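Putative dienelactone hydrolase (Klebsiella pneumoniae subsp. pneumoniae MGH 78578, PDB 3F67) probably hydrolyses ester or lactone bonds, as expected for a member of the dienelactone hydrolase family with the alpha/beta-hydrolase fold. Local coordinates at residues Y146-G151 and P158-D163; L131-N136 and V166-P171; I4-T9 and P19-R24. All blocks are in the same frame, centred on the assembly; numbering follows the deposited sequence. Where two conformers were deposited one is given.

Contact 1: residues Y146-G151 and P158-D163; sequences YGKLVG and PKHPVD
H160 sets its CG anti to the carbonyl carbon (chi1 -69°), which turns the imidazole toward the chain at V150 and G151, while K148 holds CG anti to its backbone N (chi1 168°) and stays extended at chi2 (-154°), which brings CD obliquely beside the CE1-ND1 side of that ring; the bends at chi3 and chi4 come beyond it. CD of K148 comes to 3.9 Å from CE1 of H160. The carbonyl carbon of V150 lies over one ring face, offset toward the rim, and G151 O comes to 3.4 Å from H160 CD2. NE2 bonds to E152 O and ND1 to R127 NE, which fixes the rotation of the imidazole.

One hydrogen bond joins the backbones: V162 N donates to L149 O over 3.1 Å, in the carbonyl plane. The same oxygen sits among H160 CB, P161 CD and both methyls of V162. CG1 of V150 meets CG2 of V162 at 3.5 Å. P161 lays CG against K148 O at 3.3 Å, and this buried carbonyl has no polar partner in the model.

D163 folds back: its OD2 takes H160 N at 2.9 Å through the anti lone pair, D163 N donates in return to H160 O at 2.8 Å, and OD2 also forms a salt bridge to K153. K148 lies near, without touching, a probable Cys-His-Asp triad (C123, H212, D180). The loop after strand 141-145 of the alpha/beta-hydrolase sheet is thus pinned to the short helix 161-164, with L149 and P161 packed between M191 of helix 185-197 and W130 of helix 124-133.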
ATOM      1  N   TYR A 146      -6.191  -4.335  -4.931  1.00 13.74           N
ATOM      2  CA  TYR A 146      -7.181  -5.271  -4.342  1.00 15.38           C
ATOM      3  C   TYR A 146      -7.253  -5.166  -2.820  1.00 15.87           C
ATOM      4  O   TYR A 146      -7.016  -6.158  -2.094  1.00 16.56           O
ATOM      5  CB  TYR A 146      -6.905  -6.710  -4.810  1.00 14.68           C
ATOM      6  CG  TYR A 146      -5.455  -7.070  -5.097  1.00 15.15           C
ATOM      7  CD1 TYR A 146      -4.597  -7.498  -4.071  1.00 15.01           C
ATOM      8  CD2 TYR A 146      -4.965  -7.058  -6.400  1.00 15.72           C
ATOM      9  CE1 TYR A 146      -3.277  -7.857  -4.331  1.00 16.01           C
ATOM     10  CE2 TYR A 146      -3.641  -7.446  -6.674  1.00 15.61           C
ATOM     11  CZ  TYR A 146      -2.819  -7.818  -5.655  1.00 15.15           C
ATOM     12  OH  TYR A 146      -1.536  -8.195  -5.916  1.00 17.39           O
ATOM     13  N   GLY A 147      -7.586  -3.959  -2.352  1.00 15.58           N
ATOM     14  CA  GLY A 147      -7.852  -3.670  -0.939  1.00 15.66           C
ATOM     15  C   GLY A 147      -9.362  -3.723  -0.676  1.00 16.00           C
ATOM     16  O   GLY A 147     -10.153  -3.132  -1.431  1.00 15.27           O
ATOM     17  N   LYS A 148      -9.759  -4.401   0.402  0.50 15.53           N
ATOM     18  CA  LYS A 148     -11.166  -4.460   0.820  0.50 15.75           C
ATOM     19  C   LYS A 148     -11.782  -3.077   0.896  0.50 15.57           C
ATOM     20  O   LYS A 148     -11.179  -2.172   1.486  0.50 15.61           O
ATOM     21  CB  LYS A 148     -11.267  -5.078   2.221  0.50 16.03           C
ATOM     22  CG  LYS A 148     -12.635  -4.904   2.826  0.50 17.88           C
ATOM     23  CD  LYS A 148     -12.607  -4.924   4.374  0.50 20.40           C
ATOM     24  CE  LYS A 148     -11.633  -5.954   4.840  0.50 24.44           C
ATOM     25  NZ  LYS A 148     -11.933  -7.237   4.143  0.50 26.97           N
ATOM     26  N   LEU A 149     -12.988  -2.918   0.331  1.00 14.89           N
ATOM     27  CA  LEU A 149     -13.652  -1.603   0.227  1.00 15.53           C
ATOM     28  C   LEU A 149     -14.782  -1.352   1.227  1.00 17.85           C
ATOM     29  O   LEU A 149     -15.039  -0.203   1.626  1.00 15.90           O
ATOM     30  CB  LEU A 149     -14.243  -1.483  -1.184  1.00 15.69           C
ATOM     31  CG  LEU A 149     -13.131  -1.504  -2.274  1.00 12.65           C
ATOM     32  CD1 LEU A 149     -13.832  -1.637  -3.640  1.00 16.73           C
ATOM     33  CD2 LEU A 149     -12.246  -0.208  -2.289  1.00 15.48           C
ATOM     34  N   VAL A 150     -15.478  -2.429   1.556  1.00 20.28           N
ATOM     35  CA  VAL A 150     -16.644  -2.389   2.456  1.00 24.84           C
ATOM     36  C   VAL A 150     -16.458  -3.523   3.431  1.00 26.02           C
ATOM     37  O   VAL A 150     -15.704  -4.477   3.210  1.00 27.38           O
ATOM     38  CB  VAL A 150     -18.059  -2.510   1.725  1.00 24.64           C
ATOM     39  CG1 VAL A 150     -18.978  -1.425   2.210  1.00 28.75           C
ATOM     40  CG2 VAL A 150     -17.975  -2.377   0.298  1.00 28.04           C
ATOM     41  N   GLY A 151     -17.049  -3.383   4.595  1.00 28.75           N
ATOM     42  CA  GLY A 151     -16.785  -4.361   5.624  1.00 29.68           C
ATOM     43  C   GLY A 151     -17.654  -4.052   6.827  1.00 28.60           C
ATOM     44  O   GLY A 151     -18.267  -2.983   6.937  1.00 28.84           O
ATOM     45  N   PRO A 158     -12.372   0.977  12.400  1.00 18.90           N
ATOM     46  CA  PRO A 158     -13.742   1.551  12.419  1.00 19.64           C
ATOM     47  C   PRO A 158     -14.252   2.166  11.102  1.00 20.57           C
ATOM     48  O   PRO A 158     -15.463   2.489  11.037  1.00 21.10           O
ATOM     49  CB  PRO A 158     -13.626   2.667  13.448  1.00 19.89           C
ATOM     50  CG  PRO A 158     -12.234   3.144  13.278  1.00 20.36           C
ATOM     51  CD  PRO A 158     -11.405   1.877  13.053  1.00 18.19           C
ATOM     52  N   LYS A 159     -13.371   2.415  10.121  1.00 19.78           N
ATOM     53  CA  LYS A 159     -13.806   2.988   8.824  1.00 19.46           C
ATOM     54  C   LYS A 159     -13.225   2.184   7.710  1.00 18.42           C
ATOM     55  O   LYS A 159     -12.099   1.708   7.835  1.00 18.94           O
ATOM     56  CB  LYS A 159     -13.380   4.443   8.648  1.00 20.63           C
ATOM     57  CG  LYS A 159     -13.769   5.284   9.867  1.00 23.91           C
ATOM     58  CD  LYS A 159     -14.437   6.545   9.485  1.00 29.43           C
ATOM     59  CE  LYS A 159     -14.502   7.467  10.708  1.00 34.87           C
ATOM     60  NZ  LYS A 159     -14.076   8.847  10.316  1.00 37.78           N
ATOM     61  N   HIS A 160     -13.990   2.035   6.627  1.00 17.55           N
ATOM     62  CA  HIS A 160     -13.497   1.372   5.408  1.00 17.16           C
ATOM     63  C   HIS A 160     -13.433   2.378   4.272  1.00 15.36           C
ATOM     64  O   HIS A 160     -13.904   3.515   4.430  1.00 14.68           O
ATOM     65  CB  HIS A 160     -14.443   0.205   5.077  1.00 17.29           C
ATOM     66  CG  HIS A 160     -14.344  -0.905   6.069  1.00 18.62           C
ATOM     67  ND1 HIS A 160     -13.153  -1.565   6.326  1.00 19.55           N
ATOM     68  CD2 HIS A 160     -15.259  -1.434   6.916  1.00 16.33           C
ATOM     69  CE1 HIS A 160     -13.351  -2.474   7.262  1.00 21.57           C
ATOM     70  NE2 HIS A 160     -14.623  -2.415   7.638  1.00 21.80           N
ATOM     71  N   PRO A 161     -12.796   2.012   3.154  1.00 15.35           N
ATOM     72  CA  PRO A 161     -12.646   2.968   2.074  1.00 15.17           C
ATOM     73  C   PRO A 161     -13.969   3.645   1.671  1.00 15.62           C
ATOM     74  O   PRO A 161     -13.962   4.848   1.372  1.00 15.32           O
ATOM     75  CB  PRO A 161     -11.987   2.135   0.943  1.00 14.10           C
ATOM     76  CG  PRO A 161     -11.103   1.143   1.743  1.00 15.52           C
ATOM     77  CD  PRO A 161     -11.994   0.776   2.932  1.00 16.14           C
ATOM     78  N   VAL A 162     -15.088   2.909   1.696  0.50 15.38           N
ATOM     79  CA  VAL A 162     -16.358   3.540   1.284  0.50 15.79           C
ATOM     80  C   VAL A 162     -16.654   4.734   2.174  0.50 16.27           C
ATOM     81  O   VAL A 162     -17.186   5.722   1.699  0.50 15.68           O
ATOM     82  CB  VAL A 162     -17.565   2.581   1.281  0.50 16.09           C
ATOM     83  CG1 VAL A 162     -17.506   1.620   0.076  0.50 16.14           C
ATOM     84  CG2 VAL A 162     -17.677   1.853   2.601  0.50 14.64           C
ATOM     85  N   ASP A 163     -16.267   4.644   3.453  1.00 16.88           N
ATOM     86  CA  ASP A 163     -16.578   5.725   4.460  1.00 18.29           C
ATOM     87  C   ASP A 163     -15.732   6.990   4.316  1.00 19.57           C
ATOM     88  O   ASP A 163     -16.122   8.081   4.775  1.00 18.59           O
ATOM     89  CB  ASP A 163     -16.361   5.189   5.888  1.00 18.31           C
ATOM     90  CG  ASP A 163     -17.217   4.024   6.196  1.00 20.80           C
ATOM     91  OD1 ASP A 163     -18.468   4.110   5.997  1.00 23.26           O
ATOM     92  OD2 ASP A 163     -16.680   2.988   6.616  1.00 23.03           O
TER

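Contact 2: residues L131-N136 and V166-P171; sequences LYAAHN and VDLNAP
D167 opens the contact with its backbone and CB: the CB lies 3.8 Å from CB of A134, and its carbonyl oxygen receives a CA-H...O contact from A134 CA at 3.4 Å. L168 starts out away from the helix end, yet CG anti to the carbonyl carbon (chi1 -72°) swings the branch back, and the CD2 methyl reaches CB of A133 at 3.6 Å. That methyl also touches the CB of A134, so one leucine branch bridges both alanines.

N169 N donates to A133 O at 2.9 Å, approaching from above the carbonyl plane. Its side chain folds over the same carbonyl, bringing OD1 within 3.2 Å of A133 O. A170 then directs its CB toward the helix end, where L139 packs on both it and A133.

The loop into strand 172-177 of the alpha/beta-hydrolase sheet thus lies against the last residues of helix 124-133, the helix that follows the probable nucleophile elbow, with CA atoms of A134 and L168 4.0 Å apart. Since N169 OD1 and A133 O are both acceptors and make no bond, a single N-H carries the polar part of the contact; the rest is apolar touch and a CA-H...O contact.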
ATOM      1  N   LEU A 131      -7.197   4.400   2.950  1.00 14.42           N
ATOM      2  CA  LEU A 131      -7.309   5.157   4.203  1.00 14.09           C
ATOM      3  C   LEU A 131      -6.260   6.273   4.290  1.00 14.70           C
ATOM      4  O   LEU A 131      -6.559   7.393   4.772  1.00 14.80           O
ATOM      5  CB  LEU A 131      -7.203   4.249   5.430  1.00 15.25           C
ATOM      6  CG  LEU A 131      -8.259   3.128   5.565  1.00 17.11           C
ATOM      7  CD1 LEU A 131      -8.111   2.389   6.926  1.00 19.63           C
ATOM      8  CD2 LEU A 131      -9.655   3.580   5.331  1.00 22.72           C
ATOM      9  N   TYR A 132      -5.007   5.943   3.927  1.00 13.81           N
ATOM     10  CA  TYR A 132      -3.919   6.919   4.039  1.00 14.23           C
ATOM     11  C   TYR A 132      -4.143   8.114   3.104  1.00 14.36           C
ATOM     12  O   TYR A 132      -3.814   9.280   3.459  1.00 15.28           O
ATOM     13  CB  TYR A 132      -2.545   6.257   3.730  1.00 13.39           C
ATOM     14  CG  TYR A 132      -1.417   7.114   4.253  1.00 13.18           C
ATOM     15  CD1 TYR A 132      -1.272   7.342   5.621  1.00 14.50           C
ATOM     16  CD2 TYR A 132      -0.545   7.735   3.366  1.00 14.17           C
ATOM     17  CE1 TYR A 132      -0.278   8.167   6.108  1.00 13.90           C
ATOM     18  CE2 TYR A 132       0.491   8.573   3.841  1.00 15.23           C
ATOM     19  CZ  TYR A 132       0.611   8.765   5.208  1.00 16.59           C
ATOM     20  OH  TYR A 132       1.598   9.582   5.705  1.00 18.02           O
ATOM     21  N   ALA A 133      -4.739   7.851   1.933  1.00 13.76           N
ATOM     22  CA  ALA A 133      -5.065   8.930   1.014  1.00 15.00           C
ATOM     23  C   ALA A 133      -6.105   9.918   1.581  1.00 16.09           C
ATOM     24  O   ALA A 133      -6.121  11.074   1.169  1.00 16.68           O
ATOM     25  CB  ALA A 133      -5.533   8.373  -0.385  1.00 15.48           C
ATOM     26  N   ALA A 134      -6.909   9.490   2.560  1.00 15.28           N
ATOM     27  CA  ALA A 134      -7.823  10.408   3.259  1.00 16.94           C
ATOM     28  C   ALA A 134      -7.219  10.927   4.568  1.00 17.56           C
ATOM     29  O   ALA A 134      -7.875  11.660   5.327  1.00 19.69           O
ATOM     30  CB  ALA A 134      -9.139   9.705   3.561  1.00 17.35           C
ATOM     31  N   HIS A 135      -5.991  10.528   4.865  1.00 14.98           N
ATOM     32  CA  HIS A 135      -5.374  10.909   6.145  1.00 15.24           C
ATOM     33  C   HIS A 135      -4.318  12.008   6.011  1.00 16.05           C
ATOM     34  O   HIS A 135      -4.288  12.956   6.806  1.00 15.74           O
ATOM     35  CB  HIS A 135      -4.777   9.653   6.787  1.00 15.12           C
ATOM     36  CG  HIS A 135      -3.926   9.924   7.994  1.00 15.58           C
ATOM     37  ND1 HIS A 135      -4.455  10.084   9.262  1.00 17.03           N
ATOM     38  CD2 HIS A 135      -2.582  10.049   8.123  1.00 15.52           C
ATOM     39  CE1 HIS A 135      -3.469  10.304  10.122  1.00 18.70           C
ATOM     40  NE2 HIS A 135      -2.322  10.265   9.459  1.00 15.89           N
ATOM     41  N   ASN A 136      -3.426  11.855   5.034  1.00 16.28           N
ATOM     42  CA  ASN A 136      -2.252  12.748   4.902  1.00 16.15           C
ATOM     43  C   ASN A 136      -2.487  13.739   3.776  1.00 17.40           C
ATOM     44  O   ASN A 136      -2.428  13.368   2.612  1.00 17.20           O
ATOM     45  CB  ASN A 136      -0.927  11.942   4.669  1.00 15.69           C
ATOM     46  CG  ASN A 136       0.303  12.856   4.619  1.00 17.67           C
ATOM     47  OD1 ASN A 136       0.147  14.080   4.558  1.00 17.35           O
ATOM     48  ND2 ASN A 136       1.527  12.274   4.698  1.00 16.06           N
ATOM     49  N   VAL A 166     -15.184  10.483   0.923  1.00 24.05           N
ATOM     50  CA  VAL A 166     -15.446  11.862   1.141  1.00 22.90           C
ATOM     51  C   VAL A 166     -14.246  12.745   1.564  1.00 23.44           C
ATOM     52  O   VAL A 166     -14.244  13.943   1.295  1.00 23.94           O
ATOM     53  CB  VAL A 166     -16.666  12.003   2.154  1.00 24.29           C
ATOM     54  CG1 VAL A 166     -16.448  11.147   3.418  1.00 22.57           C
ATOM     55  CG2 VAL A 166     -16.935  13.464   2.462  1.00 25.27           C
ATOM     56  N   ASP A 167     -13.226  12.149   2.199  1.00 22.57           N
ATOM     57  CA  ASP A 167     -12.068  12.870   2.792  1.00 22.13           C
ATOM     58  C   ASP A 167     -10.770  12.651   1.967  1.00 20.92           C
ATOM     59  O   ASP A 167      -9.710  13.126   2.334  1.00 19.86           O
ATOM     60  CB  ASP A 167     -11.811  12.383   4.237  1.00 22.29           C
ATOM     61  CG  ASP A 167     -12.943  12.748   5.195  1.00 26.36           C
ATOM     62  OD1 ASP A 167     -13.621  13.769   4.985  1.00 29.38           O
ATOM     63  OD2 ASP A 167     -13.157  12.008   6.162  1.00 30.75           O
ATOM     64  N   LEU A 168     -10.882  11.962   0.839  1.00 19.50           N
ATOM     65  CA  LEU A 168      -9.699  11.736  -0.020  1.00 19.87           C
ATOM     66  C   LEU A 168      -8.982  13.047  -0.436  1.00 20.78           C
ATOM     67  O   LEU A 168      -9.634  14.035  -0.850  1.00 21.64           O
ATOM     68  CB  LEU A 168     -10.079  10.883  -1.239  1.00 19.27           C
ATOM     69  CG  LEU A 168     -10.367   9.422  -0.936  1.00 18.49           C
ATOM     70  CD1 LEU A 168     -11.034   8.755  -2.160  1.00 18.15           C
ATOM     71  CD2 LEU A 168      -9.081   8.613  -0.436  1.00 15.21           C
ATOM     72  N   ASN A 169      -7.654  13.035  -0.293  0.65 20.55           N
ATOM     73  CA  ASN A 169      -6.780  14.211  -0.461  0.65 21.24           C
ATOM     74  C   ASN A 169      -5.983  14.159  -1.762  0.65 20.41           C
ATOM     75  O   ASN A 169      -5.461  15.181  -2.200  0.65 19.33           O
ATOM     76  CB  ASN A 169      -5.748  14.307   0.681  0.65 21.61           C
ATOM     77  CG  ASN A 169      -6.388  14.486   2.049  0.65 22.43           C
ATOM     78  OD1 ASN A 169      -6.105  13.740   2.991  0.65 23.95           O
ATOM     79  ND2 ASN A 169      -7.241  15.477   2.164  0.65 23.88           N
ATOM     80  N   ALA A 170      -5.866  12.954  -2.329  1.00 19.35           N
ATOM     81  CA  ALA A 170      -4.934  12.633  -3.422  1.00 18.36           C
ATOM     82  C   ALA A 170      -5.631  11.705  -4.404  1.00 17.86           C
ATOM     83  O   ALA A 170      -6.526  10.930  -3.992  1.00 18.52           O
ATOM     84  CB  ALA A 170      -3.706  11.877  -2.855  1.00 18.92           C
ATOM     85  N   PRO A 171      -5.248  11.762  -5.710  1.00 16.60           N
ATOM     86  CA  PRO A 171      -5.811  10.837  -6.702  1.00 15.84           C
ATOM     87  C   PRO A 171      -5.444   9.390  -6.390  1.00 14.95           C
ATOM     88  O   PRO A 171      -4.249   9.104  -6.152  1.00 15.62           O
ATOM     89  CB  PRO A 171      -5.132  11.267  -8.034  1.00 15.98           C
ATOM     90  CG  PRO A 171      -4.649  12.639  -7.771  1.00 19.14           C
ATOM     91  CD  PRO A 171      -4.313  12.728  -6.325  1.00 16.42           C
TER

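Contact 3: residues I4-T9 and P19-R24; sequences IIAGET and PAYHAR
Strands 4-9 and 19-24 run antiparallel, at 167° and 4.7 Å between axes, with six backbone hydrogen bonds in the pairs I5-R24, G7-H22 and T9-A20, I5 N to R24 O being shortest at 2.8 Å.

On the face carrying I5, T9, A20, H22 and R24, the H22 ring stands with CG between its backbone N and carbonyl carbon (chi1 61°), which tilts it across the strand gap over G7. G7 CA makes a CH-pi contact 4.2 Å from the ring centroid. Water 1 ties the row together, donating to I5 O and accepting from R24 NE and, weakly, from H22 ND1; water 2 links H22 NE2 to E8 O. I5 CG1 presses on R24 CG at 3.4 Å, and R24 NH1 bonds to H110 O.

This is the N-terminal beta hairpin that forms one edge of the central sheet of the alpha/beta-hydrolase fold, strand 16-25 pairing onward with strand 61-65. The other face carries A6, E8, Y21 and A23. There Y21, CG anti to N, sends its OH back to within 3.3 Å of A6 CB, while E8 CG meets the ring edge; R53 bonds that hydroxyl and R49 forms a salt bridge with E8, both from helix 46-57.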
ATOM      1  N   ILE A   4      20.805   0.083  -8.297  1.00 21.11           N
ATOM      2  CA  ILE A   4      20.091   0.465  -7.077  1.00 18.99           C
ATOM      3  C   ILE A   4      20.921   0.136  -5.832  1.00 18.89           C
ATOM      4  O   ILE A   4      21.892  -0.648  -5.901  1.00 19.38           O
ATOM      5  CB  ILE A   4      18.679  -0.228  -7.003  1.00 18.22           C
ATOM      6  CG1 ILE A   4      18.810  -1.763  -7.013  1.00 18.35           C
ATOM      7  CG2 ILE A   4      17.796   0.235  -8.194  1.00 18.35           C
ATOM      8  CD1 ILE A   4      17.514  -2.503  -6.492  1.00 18.33           C
ATOM      9  N   ILE A   5      20.518   0.700  -4.703  0.50 17.78           N
ATOM     10  CA  ILE A   5      21.107   0.357  -3.419  0.50 18.49           C
ATOM     11  C   ILE A   5      20.013   0.212  -2.370  0.50 18.73           C
ATOM     12  O   ILE A   5      19.068   1.027  -2.294  0.50 17.85           O
ATOM     13  CB  ILE A   5      22.072   1.418  -2.957  0.50 18.51           C
ATOM     14  CG1 ILE A   5      21.384   2.774  -2.997  0.50 18.06           C
ATOM     15  CG2 ILE A   5      23.362   1.381  -3.795  0.50 20.13           C
ATOM     16  CD1 ILE A   5      22.148   3.817  -2.283  0.50 22.09           C
ATOM     17  N   ALA A   6      20.148  -0.840  -1.569  1.00 19.21           N
ATOM     18  CA  ALA A   6      19.090  -1.248  -0.685  1.00 20.30           C
ATOM     19  C   ALA A   6      19.599  -1.465   0.730  1.00 22.35           C
ATOM     20  O   ALA A   6      20.796  -1.644   0.960  1.00 22.58           O
ATOM     21  CB  ALA A   6      18.384  -2.486  -1.268  1.00 22.46           C
ATOM     22  N   GLY A   7      18.700  -1.408   1.708  1.00 21.45           N
ATOM     23  CA  GLY A   7      19.154  -1.566   3.080  1.00 22.33           C
ATOM     24  C   GLY A   7      17.999  -1.798   4.023  1.00 21.65           C
ATOM     25  O   GLY A   7      16.825  -1.689   3.626  1.00 19.60           O
ATOM     26  N   GLU A   8      18.334  -2.140   5.270  0.50 21.84           N
ATOM     27  CA  GLU A   8      17.364  -2.238   6.343  0.50 22.07           C
ATOM     28  C   GLU A   8      17.706  -1.163   7.344  0.50 22.46           C
ATOM     29  O   GLU A   8      18.882  -0.954   7.669  0.50 22.38           O
ATOM     30  CB  GLU A   8      17.410  -3.609   7.020  0.50 22.77           C
ATOM     31  CG  GLU A   8      17.029  -4.768   6.123  0.50 24.11           C
ATOM     32  CD  GLU A   8      17.300  -6.115   6.767  0.50 27.09           C
ATOM     33  OE1 GLU A   8      18.011  -6.162   7.792  0.50 24.56           O
ATOM     34  OE2 GLU A   8      16.802  -7.136   6.243  0.50 30.17           O
ATOM     35  N   THR A   9      16.682  -0.486   7.844  1.00 21.39           N
ATOM     36  CA  THR A   9      16.866   0.594   8.778  1.00 23.17           C
ATOM     37  C   THR A   9      15.772   0.487   9.841  1.00 22.80           C
ATOM     38  O   THR A   9      14.929  -0.415   9.780  1.00 23.21           O
ATOM     39  CB  THR A   9      16.931   1.989   8.037  1.00 23.21           C
ATOM     40  OG1 THR A   9      17.450   2.980   8.932  1.00 27.07           O
ATOM     41  CG2 THR A   9      15.543   2.381   7.531  1.00 27.22           C
ATOM     42  N   PRO A  19      11.207  -1.545  12.174  1.00 16.67           N
ATOM     43  CA  PRO A  19      12.062  -2.006  11.076  1.00 15.84           C
ATOM     44  C   PRO A  19      11.454  -1.628   9.747  1.00 15.40           C
ATOM     45  O   PRO A  19      10.224  -1.586   9.614  1.00 14.62           O
ATOM     46  CB  PRO A  19      12.017  -3.552  11.195  1.00 17.39           C
ATOM     47  CG  PRO A  19      11.598  -3.783  12.602  1.00 17.46           C
ATOM     48  CD  PRO A  19      10.675  -2.660  12.958  1.00 16.69           C
ATOM     49  N   ALA A  20      12.322  -1.382   8.774  1.00 15.13           N
ATOM     50  CA  ALA A  20      11.852  -1.108   7.400  1.00 15.20           C
ATOM     51  C   ALA A  20      12.913  -1.471   6.409  1.00 17.01           C
ATOM     52  O   ALA A  20      14.106  -1.385   6.707  1.00 18.51           O
ATOM     53  CB  ALA A  20      11.467   0.352   7.230  1.00 15.89           C
ATOM     54  N   TYR A  21      12.472  -1.822   5.212  1.00 15.20           N
ATOM     55  CA  TYR A  21      13.409  -2.087   4.117  1.00 15.97           C
ATOM     56  C   TYR A  21      13.314  -0.888   3.183  1.00 15.52           C
ATOM     57  O   TYR A  21      12.228  -0.325   3.017  1.00 14.74           O
ATOM     58  CB  TYR A  21      12.929  -3.338   3.372  1.00 14.24           C
ATOM     59  CG  TYR A  21      13.848  -3.767   2.222  1.00 15.11           C
ATOM     60  CD1 TYR A  21      15.062  -4.411   2.481  1.00 17.53           C
ATOM     61  CD2 TYR A  21      13.469  -3.554   0.906  1.00 14.40           C
ATOM     62  CE1 TYR A  21      15.908  -4.802   1.410  1.00 18.45           C
ATOM     63  CE2 TYR A  21      14.265  -3.958  -0.150  1.00 16.72           C
ATOM     64  CZ  TYR A  21      15.486  -4.577   0.114  1.00 17.55           C
ATOM     65  OH  TYR A  21      16.289  -4.970  -0.931  1.00 19.17           O
ATOM     66  N   HIS A  22      14.423  -0.493   2.583  1.00 14.92           N
ATOM     67  CA  HIS A  22      14.377   0.613   1.613  1.00 16.29           C
ATOM     68  C   HIS A  22      15.281   0.356   0.430  1.00 16.00           C
ATOM     69  O   HIS A  22      16.312  -0.319   0.562  1.00 17.76           O
ATOM     70  CB  HIS A  22      14.699   1.989   2.276  1.00 16.42           C
ATOM     71  CG  HIS A  22      16.073   2.065   2.875  1.00 18.56           C
ATOM     72  ND1 HIS A  22      17.148   2.644   2.231  1.00 23.31           N
ATOM     73  CD2 HIS A  22      16.548   1.611   4.061  1.00 22.89           C
ATOM     74  CE1 HIS A  22      18.231   2.517   2.983  1.00 25.49           C
ATOM     75  NE2 HIS A  22      17.891   1.912   4.108  1.00 24.98           N
ATOM     76  N   ALA A  23      14.892   0.878  -0.724  1.00 15.54           N
ATOM     77  CA  ALA A  23      15.691   0.729  -1.951  1.00 15.33           C
ATOM     78  C   ALA A  23      15.610   2.045  -2.694  1.00 15.21           C
ATOM     79  O   ALA A  23      14.565   2.719  -2.662  1.00 14.41           O
ATOM     80  CB  ALA A  23      15.095  -0.424  -2.866  1.00 14.91           C
ATOM     81  N   ARG A  24      16.676   2.382  -3.424  1.00 14.20           N
ATOM     82  CA  ARG A  24      16.662   3.634  -4.194  1.00 15.30           C
ATOM     83  C   ARG A  24      17.674   3.542  -5.327  1.00 16.01           C
ATOM     84  O   ARG A  24      18.560   2.677  -5.288  1.00 15.73           O
ATOM     85  CB  ARG A  24      17.091   4.800  -3.292  1.00 15.34           C
ATOM     86  CG  ARG A  24      18.564   4.693  -2.856  1.00 15.25           C
ATOM     87  CD  ARG A  24      18.871   5.780  -1.828  1.00 17.75           C
ATOM     88  NE  ARG A  24      18.325   5.425  -0.502  1.00 17.74           N
ATOM     89  CZ  ARG A  24      18.230   6.298   0.511  1.00 19.81           C
ATOM     90  NH1 ARG A  24      18.640   7.563   0.346  1.00 17.89           N
ATOM     91  NH2 ARG A  24      17.733   5.909   1.683  1.00 19.60           N
TER
HETATM   92  O   HOH W   1      18.405   2.566  -0.158  1.00 23.97           O
HETATM   93  O   HOH W   2      20.284   1.122   5.783  1.00 38.31           O

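How the contacts relate
From the N terminus the chain first closes contact 3, a hairpin of strands 4-13 and 16-25, at one edge of the sheet. It then runs through the sheet strands up to 116-122 and along helix 124-133, whose end opens contact 2. Before 166-171 returns to that end, strand 141-145 leads into contact 1, a short loop lying wholly within the larger one. Contacts 1 and 2 touch where L131 CD2 packs on K159 and H160, so helices 124-133 and 161-164 and the lead-in to strand 172-177 form one connected patch. Contact 3 stands apart, with its centre 30 Å from that of contact 1 and 26 Å from that of contact 2.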